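Local coordinates for protein haloacid dehalogenase-like hydrolase (Bacteroides thetaiotaomicron, PDB 2RB5) that probably hydrolyses phosphate esters with the help of a magnesium ion, as phosphatases of the haloacid dehalogenase superfamily do, at residues T2-F7 with K38-T43; D8-L13 with I50-E55; T67-Y72 with D186-G191; F209-N214 with M228-E233. All coordinates share one frame; numbering follows the deposited sequence.

Contact 1: residues T2-F7 with K38-T43. With WO6 (trioxido(oxo)tungsten), chain C.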
# COMPACT_ATOMS: atom_id res chain seq x y z
N THR A 2 -18.05 -12.94 5.63
CA THR A 2 -16.74 -12.54 5.09
C THR A 2 -15.99 -13.71 4.49
O THR A 2 -15.83 -14.78 5.11
CB THR A 2 -15.87 -11.86 6.18
OG1 THR A 2 -16.60 -10.77 6.77
CG2 THR A 2 -14.59 -11.33 5.61
N LYS A 3 -15.51 -13.50 3.27
CA LYS A 3 -14.70 -14.46 2.55
C LYS A 3 -13.29 -13.96 2.25
O LYS A 3 -12.42 -14.80 2.00
CB LYS A 3 -15.38 -14.87 1.24
CG LYS A 3 -16.65 -15.69 1.47
CD LYS A 3 -17.25 -16.27 0.21
CE LYS A 3 -18.19 -17.44 0.45
NZ LYS A 3 -18.80 -18.09 -0.75
N ALA A 4 -13.05 -12.68 2.20
CA ALA A 4 -11.79 -12.11 1.78
C ALA A 4 -11.39 -11.00 2.74
O ALA A 4 -12.18 -10.10 3.02
CB ALA A 4 -11.88 -11.51 0.40
N LEU A 5 -10.14 -11.09 3.21
CA LEU A 5 -9.53 -10.12 4.12
C LEU A 5 -8.45 -9.38 3.35
O LEU A 5 -7.61 -10.01 2.71
CB LEU A 5 -8.89 -10.80 5.31
CG LEU A 5 -9.77 -11.77 6.08
CD1 LEU A 5 -8.99 -12.40 7.22
CD2 LEU A 5 -11.03 -11.12 6.62
N PHE A 6 -8.44 -8.05 3.44
CA PHE A 6 -7.45 -7.21 2.77
C PHE A 6 -6.67 -6.41 3.79
O PHE A 6 -7.27 -5.57 4.50
CB PHE A 6 -8.14 -6.23 1.79
CG PHE A 6 -8.81 -6.98 0.66
CD1 PHE A 6 -10.13 -7.38 0.74
CD2 PHE A 6 -8.08 -7.32 -0.47
CE1 PHE A 6 -10.70 -8.10 -0.31
CE2 PHE A 6 -8.64 -8.03 -1.50
CZ PHE A 6 -9.97 -8.42 -1.42
N PHE A 7 -5.39 -6.65 3.89
CA PHE A 7 -4.55 -6.03 4.90
C PHE A 7 -3.52 -5.09 4.29
O PHE A 7 -2.66 -5.52 3.52
CB PHE A 7 -3.76 -7.07 5.69
CG PHE A 7 -4.60 -7.99 6.52
CD1 PHE A 7 -4.94 -9.26 6.06
CD2 PHE A 7 -5.05 -7.62 7.78
CE1 PHE A 7 -5.73 -10.11 6.82
CE2 PHE A 7 -5.83 -8.47 8.53
CZ PHE A 7 -6.17 -9.71 8.06
N LYS A 38 -9.76 -16.09 2.58
CA LYS A 38 -8.69 -15.68 1.70
C LYS A 38 -8.05 -14.43 2.29
O LYS A 38 -8.74 -13.50 2.73
CB LYS A 38 -9.18 -15.43 0.28
CG LYS A 38 -9.91 -16.59 -0.33
CD LYS A 38 -9.16 -17.91 -0.32
CE LYS A 38 -9.94 -18.89 -1.17
NZ LYS A 38 -9.40 -20.28 -1.06
N ILE A 39 -6.73 -14.42 2.29
CA ILE A 39 -5.93 -13.37 2.93
C ILE A 39 -5.11 -12.67 1.89
O ILE A 39 -4.25 -13.28 1.23
CB ILE A 39 -5.03 -14.00 4.02
CG1 ILE A 39 -5.87 -14.62 5.14
CG2 ILE A 39 -4.05 -12.99 4.57
CD1 ILE A 39 -5.14 -15.40 6.18
N PHE A 40 -5.34 -11.37 1.74
CA PHE A 40 -4.69 -10.59 0.69
C PHE A 40 -3.93 -9.43 1.33
O PHE A 40 -4.37 -8.80 2.30
CB PHE A 40 -5.75 -10.03 -0.27
CG PHE A 40 -6.52 -11.13 -0.94
CD1 PHE A 40 -7.85 -11.36 -0.63
CD2 PHE A 40 -5.90 -11.95 -1.87
CE1 PHE A 40 -8.52 -12.43 -1.24
CE2 PHE A 40 -6.55 -13.01 -2.46
CZ PHE A 40 -7.87 -13.23 -2.15
N ILE A 41 -2.79 -9.10 0.72
CA ILE A 41 -2.04 -7.89 1.03
C ILE A 41 -2.54 -6.77 0.13
O ILE A 41 -2.77 -6.99 -1.06
CB ILE A 41 -0.54 -8.18 0.82
CG1 ILE A 41 -0.08 -9.30 1.76
CG2 ILE A 41 0.28 -6.92 0.90
CD1 ILE A 41 -0.23 -8.99 3.23
N ALA A 42 -2.68 -5.56 0.69
CA ALA A 42 -3.08 -4.38 -0.07
C ALA A 42 -2.18 -3.25 0.36
O ALA A 42 -2.44 -2.62 1.41
CB ALA A 42 -4.56 -4.11 0.13
N THR A 43 -1.15 -2.97 -0.42
CA THR A 43 -0.08 -2.09 -0.01
C THR A 43 0.30 -1.09 -1.10
O THR A 43 0.17 -1.34 -2.30
CB THR A 43 1.17 -2.95 0.38
OG1 THR A 43 2.21 -2.11 0.88
CG2 THR A 43 1.75 -3.74 -0.76
W WO6 C . 1.05 0.35 3.36
O1 WO6 C . 2.70 0.81 2.77
O2 WO6 C . 0.98 1.20 4.88
O3 WO6 C . 1.42 -1.29 3.39
O4 WO6 C . 0.30 1.02 2.02
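Two phenylalanines in register on adjacent parallel strands, Phe6 and Phe40, set their rings nearly parallel yet slid so far apart that they barely overlap. The centroids are 5.1 Å apart and the planes differ by 23°. Phe40 CD1 lies over one face of the Phe6 ring, 3.5 Å from Phe6 CE2, while Phe40 CB sits close to Phe6 CD2. Both side chains leave their strands with CG beside the backbone N and anti to the carbonyl carbon (chi1 -65° for Phe6 and -61° for Phe40), and they therefore lie side by side and point the same way. Ala4 adds its methyl in the plane of the Phe40 ring, with Ala4 CB 3.9 Å from Phe40 CE1. Replacing Phe6 with an alanine would probably strip the cover from Phe40 CD1 and open a gap beneath helix 188-199, whose Ile192, Ile195 and Ile196 rest on the lost ring.

The strands are the two ends of a beta-alpha-beta crossover through helix 23-34, in the Rossmann-like core of the haloacid dehalogenase fold. Five backbone hydrogen bonds join them, from Lys38 N to Lys3 O at one end to Ala42 N and Phe7 O, 2.8 Å apart, at the other. Strand 4-7 also pairs with strand 206-210 along its other edge, and Ile39 N is hydrogen-bonded to the Asp63 carboxylate. On the other sheet face Phe7 CE1 meets the Ile39 CG2 branch at 4.0 Å, and the Phe7 ring also stacks on Phe209. Just past the strand end, Thr43 OG1 donates to tungstate O3 at 2.8 Å.

Contact 2: residues D8-L13 with I50-E55; sequences DIDGTL and INNLSE. With MG (magnesium ion), chain B; WO6 (trioxido(oxo)tungsten), chain C.
Ile9 carries this contact by dividing its two branches between different partners. Its CG1 arm stands beside the backbone N (chi1 -57°) and runs out extended, so CD1 reaches Leu53 CD1 at 3.8 Å; CD1 also meets Ile50 CG2 where the two side chains cross at about a right angle. The other branch, CG2, lies against the amide of Asn52, 3.6 Å from Asn52 ND2, and also touches Leu53 CD2. Asn52 holds CG between its backbone N and carbonyl carbon (chi1 57°), which presents the amide to Ile9; its OD1, buried here, has no hydrogen-bond partner in the model. Leu53 CD2 reaches on to Leu13 CD1, and Ile41 of strand 38-42 packs against all three of Ile9, Leu13 and Leu53. An alanine in place of Ile9 would probably leave Leu53 CD1 and Ile50 CG2 without their apolar neighbour and the Asn52 amide without the methyl it lies against.

The loop 8-13 follows strand 4-7 and fits the DxDx(T/V) signature of haloacid dehalogenases. Ile9 O receives both Thr12 N and Leu13 N, while Thr12 OG1 donates to the anti lone pair of Asp8 OD1. Asp8 OD1 and Asp10 O each bind magnesium, and Arg45 forms a salt bridge with Asp10 OD2, which lies 2.8 Å from tungstate O1. Ile9 N donates to tungstate O3 at 2.9 Å, and Asp10 N donates to the same oxygen. Asp8 OD2 binds tungsten at 2.3 Å, nearly in line with O1 on the far side, and the other three oxygens spread around the equator. Such a trigonal bipyramid resembles the transition state of phosphoryl transfer, consistent with Asp8 being the nucleophile.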
# COMPACT_ATOMS: atom_id res chain seq x y z
N ASP A 8 -3.56 -3.82 4.71
CA ASP A 8 -2.38 -2.97 4.57
C ASP A 8 -1.21 -3.61 5.34
O ASP A 8 -1.42 -4.37 6.29
CB ASP A 8 -2.74 -1.59 5.10
CG ASP A 8 -1.58 -0.63 5.11
OD1 ASP A 8 -1.29 -0.07 6.19
OD2 ASP A 8 -1.00 -0.45 4.01
N ILE A 9 0.01 -3.24 4.94
CA ILE A 9 1.19 -3.72 5.66
C ILE A 9 1.60 -2.75 6.77
O ILE A 9 1.46 -3.04 7.97
CB ILE A 9 2.40 -4.01 4.75
CG1 ILE A 9 2.05 -5.03 3.65
CG2 ILE A 9 3.55 -4.51 5.60
CD1 ILE A 9 3.15 -5.15 2.60
N ASP A 10 2.13 -1.60 6.42
CA ASP A 10 2.80 -0.73 7.40
C ASP A 10 1.80 -0.05 8.29
O ASP A 10 0.90 0.65 7.87
CB ASP A 10 3.64 0.28 6.65
CG ASP A 10 4.69 -0.42 5.81
OD1 ASP A 10 5.64 -0.96 6.38
OD2 ASP A 10 4.49 -0.48 4.54
N GLY A 11 1.96 -0.30 9.61
CA GLY A 11 1.03 0.22 10.59
C GLY A 11 -0.22 -0.62 10.80
O GLY A 11 -1.05 -0.26 11.64
N THR A 12 -0.37 -1.69 10.05
CA THR A 12 -1.54 -2.56 10.07
C THR A 12 -1.15 -3.98 10.42
O THR A 12 -1.62 -4.51 11.45
CB THR A 12 -2.30 -2.41 8.73
OG1 THR A 12 -2.70 -1.04 8.58
CG2 THR A 12 -3.53 -3.30 8.74
N LEU A 13 -0.30 -4.60 9.61
CA LEU A 13 0.34 -5.87 9.93
C LEU A 13 1.64 -5.66 10.66
O LEU A 13 1.91 -6.30 11.66
CB LEU A 13 0.60 -6.69 8.67
CG LEU A 13 -0.64 -7.22 7.96
CD1 LEU A 13 -0.24 -7.87 6.64
CD2 LEU A 13 -1.38 -8.19 8.83
N ILE A 50 8.81 -5.21 -0.65
CA ILE A 50 8.07 -5.93 0.39
C ILE A 50 9.04 -6.90 1.07
O ILE A 50 9.17 -8.05 0.68
CB ILE A 50 6.80 -6.64 -0.13
CG1 ILE A 50 5.84 -5.63 -0.74
CG2 ILE A 50 6.15 -7.40 0.98
CD1 ILE A 50 4.65 -6.22 -1.43
N ASN A 51 9.74 -6.36 2.09
CA ASN A 51 10.82 -7.08 2.77
C ASN A 51 10.46 -7.43 4.19
O ASN A 51 11.35 -7.83 4.94
CB ASN A 51 12.09 -6.20 2.77
CG ASN A 51 12.01 -4.99 3.66
OD1 ASN A 51 10.93 -4.51 3.98
ND2 ASN A 51 13.17 -4.47 4.14
N ASN A 52 9.20 -7.29 4.57
CA ASN A 52 8.74 -7.34 5.97
C ASN A 52 7.64 -8.30 6.21
O ASN A 52 7.04 -8.27 7.29
CB ASN A 52 8.41 -5.92 6.44
CG ASN A 52 7.37 -5.21 5.58
OD1 ASN A 52 6.86 -5.76 4.61
ND2 ASN A 52 7.07 -4.00 6.01
N LEU A 53 7.36 -9.21 5.30
CA LEU A 53 6.29 -10.18 5.42
C LEU A 53 6.73 -11.62 5.51
O LEU A 53 5.91 -12.54 5.40
CB LEU A 53 5.27 -10.06 4.25
CG LEU A 53 4.49 -8.77 4.21
CD1 LEU A 53 3.49 -8.88 3.05
CD2 LEU A 53 3.76 -8.47 5.53
N SER A 54 8.04 -11.86 5.72
CA SER A 54 8.49 -13.27 5.67
C SER A 54 7.78 -14.19 6.65
O SER A 54 7.56 -15.35 6.30
CB SER A 54 10.01 -13.38 5.90
OG SER A 54 10.44 -12.85 7.12
N GLU A 55 7.37 -13.68 7.80
CA GLU A 55 6.70 -14.59 8.71
C GLU A 55 5.40 -15.17 8.10
O GLU A 55 5.06 -16.33 8.30
CB GLU A 55 6.38 -13.88 10.04
CG GLU A 55 7.69 -13.57 10.75
CD GLU A 55 7.53 -12.38 11.66
OE1 GLU A 55 6.79 -11.47 11.27
OE2 GLU A 55 8.07 -12.32 12.75
MG MG B . -0.25 1.70 6.48
W WO6 C . 1.05 0.35 3.36
O1 WO6 C . 2.70 0.81 2.77
O2 WO6 C . 0.98 1.20 4.88
O3 WO6 C . 1.42 -1.29 3.39
O4 WO6 C . 0.30 1.02 2.02
O HOH W 1 -1.53 2.70 5.16
O HOH W 2 0.76 3.39 7.07

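Contact 3: residues T67-Y72 with D186-G191. With WO6 (trioxido(oxo)tungsten), chain C.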
# COMPACT_ATOMS: atom_id res chain seq x y z
N THR A 67 -0.47 -4.46 -4.94
CA THR A 67 0.73 -3.68 -4.70
C THR A 67 0.62 -2.38 -5.46
O THR A 67 -0.25 -2.19 -6.31
CB THR A 67 2.04 -4.44 -5.06
OG1 THR A 67 2.17 -4.52 -6.47
CG2 THR A 67 2.08 -5.81 -4.42
N MET A 68 1.51 -1.44 -5.13
CA MET A 68 1.48 -0.12 -5.79
C MET A 68 0.08 0.46 -5.77
O MET A 68 -0.42 1.00 -6.77
CB MET A 68 2.08 -0.13 -7.18
CG MET A 68 3.54 -0.53 -7.13
SD MET A 68 4.43 -0.17 -8.66
CE MET A 68 4.88 -1.77 -9.25
N ASN A 69 -0.61 0.36 -4.61
CA ASN A 69 -1.91 1.01 -4.43
C ASN A 69 -2.95 0.54 -5.44
O ASN A 69 -3.88 1.29 -5.76
CB ASN A 69 -1.78 2.53 -4.44
CG ASN A 69 -1.02 3.02 -3.25
OD1 ASN A 69 -1.51 2.96 -2.12
ND2 ASN A 69 0.26 3.43 -3.48
N GLY A 70 -2.85 -0.73 -5.90
CA GLY A 70 -3.79 -1.24 -6.87
C GLY A 70 -3.31 -1.25 -8.30
O GLY A 70 -3.95 -1.86 -9.15
N ALA A 71 -2.18 -0.58 -8.58
CA ALA A 71 -1.66 -0.54 -9.93
C ALA A 71 -0.92 -1.79 -10.35
O ALA A 71 -0.54 -1.91 -11.53
CB ALA A 71 -0.76 0.70 -10.08
N TYR A 72 -0.73 -2.76 -9.45
CA TYR A 72 -0.05 -4.00 -9.82
C TYR A 72 -0.54 -5.10 -8.92
O TYR A 72 -0.18 -5.16 -7.72
CB TYR A 72 1.46 -3.84 -9.76
CG TYR A 72 2.22 -4.94 -10.45
CD1 TYR A 72 2.44 -4.90 -11.82
CD2 TYR A 72 2.72 -6.02 -9.74
CE1 TYR A 72 3.13 -5.91 -12.45
CE2 TYR A 72 3.42 -7.04 -10.36
CZ TYR A 72 3.63 -6.96 -11.76
OH TYR A 72 4.35 -7.96 -12.36
N ASP A 186 -6.56 3.99 -9.92
CA ASP A 186 -5.76 2.94 -9.27
C ASP A 186 -5.48 3.27 -7.82
O ASP A 186 -4.57 4.02 -7.45
CB ASP A 186 -4.50 2.70 -10.07
CG ASP A 186 -4.82 2.15 -11.42
OD1 ASP A 186 -5.80 1.37 -11.55
OD2 ASP A 186 -4.10 2.51 -12.37
N THR A 187 -6.37 2.79 -6.96
CA THR A 187 -6.31 2.83 -5.52
C THR A 187 -6.53 1.41 -4.99
O THR A 187 -6.86 0.51 -5.76
CB THR A 187 -7.36 3.76 -4.87
OG1 THR A 187 -8.61 3.12 -5.00
CG2 THR A 187 -7.39 5.09 -5.61
N LYS A 188 -6.40 1.24 -3.70
CA LYS A 188 -6.60 -0.13 -3.17
C LYS A 188 -8.02 -0.62 -3.41
O LYS A 188 -8.23 -1.83 -3.46
CB LYS A 188 -6.23 -0.19 -1.70
CG LYS A 188 -4.74 0.04 -1.44
CD LYS A 188 -4.39 0.01 0.03
CE LYS A 188 -2.98 0.45 0.25
NZ LYS A 188 -2.53 0.25 1.66
N GLN A 189 -9.00 0.26 -3.59
CA GLN A 189 -10.37 -0.14 -3.97
C GLN A 189 -10.35 -0.90 -5.31
O GLN A 189 -11.05 -1.93 -5.43
CB GLN A 189 -11.25 1.09 -4.04
CG GLN A 189 -12.55 0.99 -4.86
CD GLN A 189 -13.38 2.23 -4.76
OE1 GLN A 189 -13.06 3.13 -3.98
NE2 GLN A 189 -14.49 2.26 -5.49
N LYS A 190 -9.62 -0.39 -6.30
CA LYS A 190 -9.45 -1.10 -7.58
C LYS A 190 -8.84 -2.47 -7.36
O LYS A 190 -9.24 -3.46 -7.97
CB LYS A 190 -8.59 -0.24 -8.53
CG LYS A 190 -8.15 -0.92 -9.80
CD LYS A 190 -9.28 -1.35 -10.70
CE LYS A 190 -8.76 -1.63 -12.12
NZ LYS A 190 -9.82 -2.19 -13.02
N GLY A 191 -7.83 -2.53 -6.48
CA GLY A 191 -7.21 -3.81 -6.18
C GLY A 191 -8.20 -4.81 -5.60
O GLY A 191 -8.20 -5.97 -6.00
W WO6 C . 1.05 0.35 3.36
O1 WO6 C . 2.70 0.81 2.77
O2 WO6 C . 0.98 1.20 4.88
O3 WO6 C . 1.42 -1.29 3.39
O4 WO6 C . 0.30 1.02 2.02
O HOH W 3 -4.60 3.35 -2.30
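Asn69 and Lys188 meet where the lysine passes on its way to the bound tungstate. Their side chains cross obliquely, with Asn69 OD1 3.8 Å from Lys188 CE. Beyond CG the lysine is fully extended, which carries NZ to a hydrogen bond with tungstate O4 at 3.0 Å. A water completes this inner shell: it donates to Asn69 OD1 and accepts from Lys188 N, 3.1 Å away, linking the tight turn after strand 64-67 to the first turn of helix 188-199.

Further out, the backbones come close at Gly70. It takes a positive phi of 100°, and a side chain at this position would run into Thr187 O; without one, Gly70 CA rests 3.7 Å from that carbonyl oxygen. Thr187 is the N-cap of the helix, although its capping bond from Gln189 N to OG1 is weak. Ala71 CB packs on Asp186 CB at 4.2 Å, and the Asp186 carboxylate is held in turn by Ser83 and Tyr81. The turn closes on a classic beta bulge, in which Ala71 and Tyr72 both face Thr67. Thr67 N and Thr67 OG1 reach Tyr72 O from opposite faces of its plane, the hydroxyl at 2.7 Å.

The polar ends have several partners apiece. Asn69 ND2 donates to Gln149 and Asp180 while OD1 also accepts from Asn214, which fixes the rotation of the amide; Lys188 NZ adds a salt bridge to Asp215 and a hydrogen bond to Ala42 O. Thus held, the ammonium group is likely to offset negative charge on the oxyanion, as expected of the active-site lysine of haloacid dehalogenase phosphatases.

Contact 4: residues F209-N214 with M228-E233; sequences FGDGGN and MGQAKE. With MG (magnesium ion), chain B; WO6 (trioxido(oxo)tungsten), chain C.
The flat carboxylate of Asp211 and the flat amide of Gln230 are bridged by a water, which donates to Asp211 OD2 at 2.7 Å while accepting from Gln230 NE2. The same Gln230 NE2 approaches Asp211 CB at 3.9 Å, and Phe16 also touches the Asp211 side chain. The two carboxylate oxygens divide their work. OD1 binds magnesium at 2.1 Å, whereas OD2 takes a hydrogen bond from a water that is itself on the metal. Asp211 places CG between its backbone N and carbonyl carbon (chi1 74°), which turns the group toward the ion. A second amide, that of Asn214, is held at both ends: ND2 donates nearly straight to tungstate O4 at 3.0 Å, and OD1 accepts from the other metal-bound water.

These loops follow neighbouring parallel strands, 206-210 and 224-227, at the end of the Rossmann-like sheet where haloacid dehalogenases place their metal site. Met228 N donates to Gly210 O at 3.0 Å, extending the pairing of strand 206-210 one residue past the end of strand 224-227. Met228 then bends at chi2 and chi3: CG lies close to Gly210 O and Asp211 CB, but the sulfur end leads away, and the side chain also packs on Ile251. A type I turn from Met228 to Ala231 brings the alanine methyl against the other strand's loop, with Ala231 CB 3.5 Å from Asp211 O. That same carbonyl oxygen accepts from a water that Lys232 N holds in turn. Gln230 NE2 also donates to Gly11 O, tying this turn to the loop of Asp10.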
# COMPACT_ATOMS: atom_id res chain seq x y z
N PHE A 209 -8.52 -3.71 6.31
CA PHE A 209 -7.81 -3.28 7.51
C PHE A 209 -6.74 -2.27 7.12
O PHE A 209 -5.92 -2.56 6.24
CB PHE A 209 -7.11 -4.45 8.21
CG PHE A 209 -8.01 -5.58 8.63
CD1 PHE A 209 -8.46 -6.52 7.68
CD2 PHE A 209 -8.38 -5.73 9.94
CE1 PHE A 209 -9.24 -7.57 8.09
CE2 PHE A 209 -9.16 -6.84 10.34
CZ PHE A 209 -9.60 -7.76 9.40
N GLY A 210 -6.72 -1.11 7.75
CA GLY A 210 -5.73 -0.11 7.43
C GLY A 210 -5.54 0.92 8.50
O GLY A 210 -6.34 1.05 9.43
N ASP A 211 -4.47 1.70 8.33
CA ASP A 211 -4.07 2.75 9.24
C ASP A 211 -3.86 4.11 8.57
O ASP A 211 -3.64 5.06 9.32
CB ASP A 211 -2.78 2.42 9.99
CG ASP A 211 -1.56 2.53 9.11
OD1 ASP A 211 -1.63 2.01 7.97
OD2 ASP A 211 -0.57 3.20 9.50
N GLY A 212 -3.87 4.18 7.28
CA GLY A 212 -3.34 5.37 6.58
C GLY A 212 -4.31 5.97 5.60
O GLY A 212 -5.34 5.41 5.20
N GLY A 213 -3.94 7.18 5.12
CA GLY A 213 -4.78 7.86 4.15
C GLY A 213 -4.97 7.09 2.87
O GLY A 213 -6.08 7.16 2.25
N ASN A 214 -3.99 6.31 2.44
CA ASN A 214 -4.11 5.48 1.24
C ASN A 214 -4.95 4.23 1.44
O ASN A 214 -5.14 3.50 0.49
CB ASN A 214 -2.73 5.13 0.64
CG ASN A 214 -1.96 4.12 1.44
OD1 ASN A 214 -2.11 4.04 2.68
ND2 ASN A 214 -1.10 3.35 0.75
N MET A 228 -7.06 0.82 12.31
CA MET A 228 -6.21 0.57 13.47
C MET A 228 -6.39 1.69 14.50
O MET A 228 -6.64 2.83 14.17
CB MET A 228 -4.76 0.49 13.02
CG MET A 228 -4.50 -0.59 11.97
SD MET A 228 -5.12 -2.23 12.38
CE MET A 228 -4.05 -2.69 13.72
N GLY A 229 -6.19 1.32 15.78
CA GLY A 229 -6.50 2.24 16.84
C GLY A 229 -5.67 3.50 16.86
O GLY A 229 -6.14 4.53 17.34
N GLN A 230 -4.45 3.45 16.31
CA GLN A 230 -3.60 4.61 16.28
C GLN A 230 -3.71 5.43 15.02
O GLN A 230 -3.01 6.43 14.84
CB GLN A 230 -2.13 4.18 16.44
CG GLN A 230 -1.46 3.53 15.28
CD GLN A 230 -1.81 2.14 14.79
OE1 GLN A 230 -2.42 1.38 15.54
NE2 GLN A 230 -1.30 1.84 13.57
N ALA A 231 -4.64 5.09 14.12
CA ALA A 231 -4.84 5.85 12.89
C ALA A 231 -5.35 7.26 13.21
O ALA A 231 -5.98 7.48 14.21
CB ALA A 231 -5.86 5.15 11.99
N LYS A 232 -5.11 8.18 12.26
CA LYS A 232 -5.66 9.53 12.38
C LYS A 232 -7.16 9.48 12.24
O LYS A 232 -7.78 8.51 11.73
CB LYS A 232 -5.07 10.43 11.30
CG LYS A 232 -3.58 10.67 11.41
CD LYS A 232 -3.10 11.37 12.63
CE LYS A 232 -1.60 11.70 12.51
NZ LYS A 232 -1.07 12.22 13.77
N GLU A 233 -7.80 10.57 12.66
CA GLU A 233 -9.26 10.62 12.71
C GLU A 233 -9.94 10.43 11.39
O GLU A 233 -10.99 9.78 11.34
CB GLU A 233 -9.67 11.94 13.35
CG GLU A 233 -11.04 11.96 13.89
CD GLU A 233 -11.27 13.08 14.88
OE1 GLU A 233 -12.05 12.92 15.87
OE2 GLU A 233 -10.76 14.17 14.74
MG MG B . -0.25 1.70 6.48
W WO6 C . 1.05 0.35 3.36
O1 WO6 C . 2.70 0.81 2.77
O2 WO6 C . 0.98 1.20 4.88
O3 WO6 C . 1.42 -1.29 3.39
O4 WO6 C . 0.30 1.02 2.02
O HOH W 4 -3.23 7.52 10.15
O HOH W 5 -0.26 4.12 12.01
O HOH W 2 0.76 3.39 7.07
O HOH W 1 -1.53 2.70 5.16

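Each contact has at least one segment that reaches the tungstate, from strand ends and from the start of helix 188-199, with their centres about 13 to 17 Å apart. Contacts 2 and 4 share the magnesium and two of its waters: Asp8 OD1 and Asp211 OD1, 2.8 Å apart, are both ligands of the ion. Contact 3 brings Lys188 NZ to 2.9 Å from Asp8 OD2 of contact 2, and its Asn69 side chain leads to contact 4. Thr43 O of contact 1 lies 3.0 Å from Asn69 N of contact 3, a probable hydrogen bond. Behind the site, contact 1 supplies the central strands: Phe6 O pairs with Phe209 N of contact 4, and Ile41 CD1 packs 3.6 Å from Leu13 CD1 of contact 2.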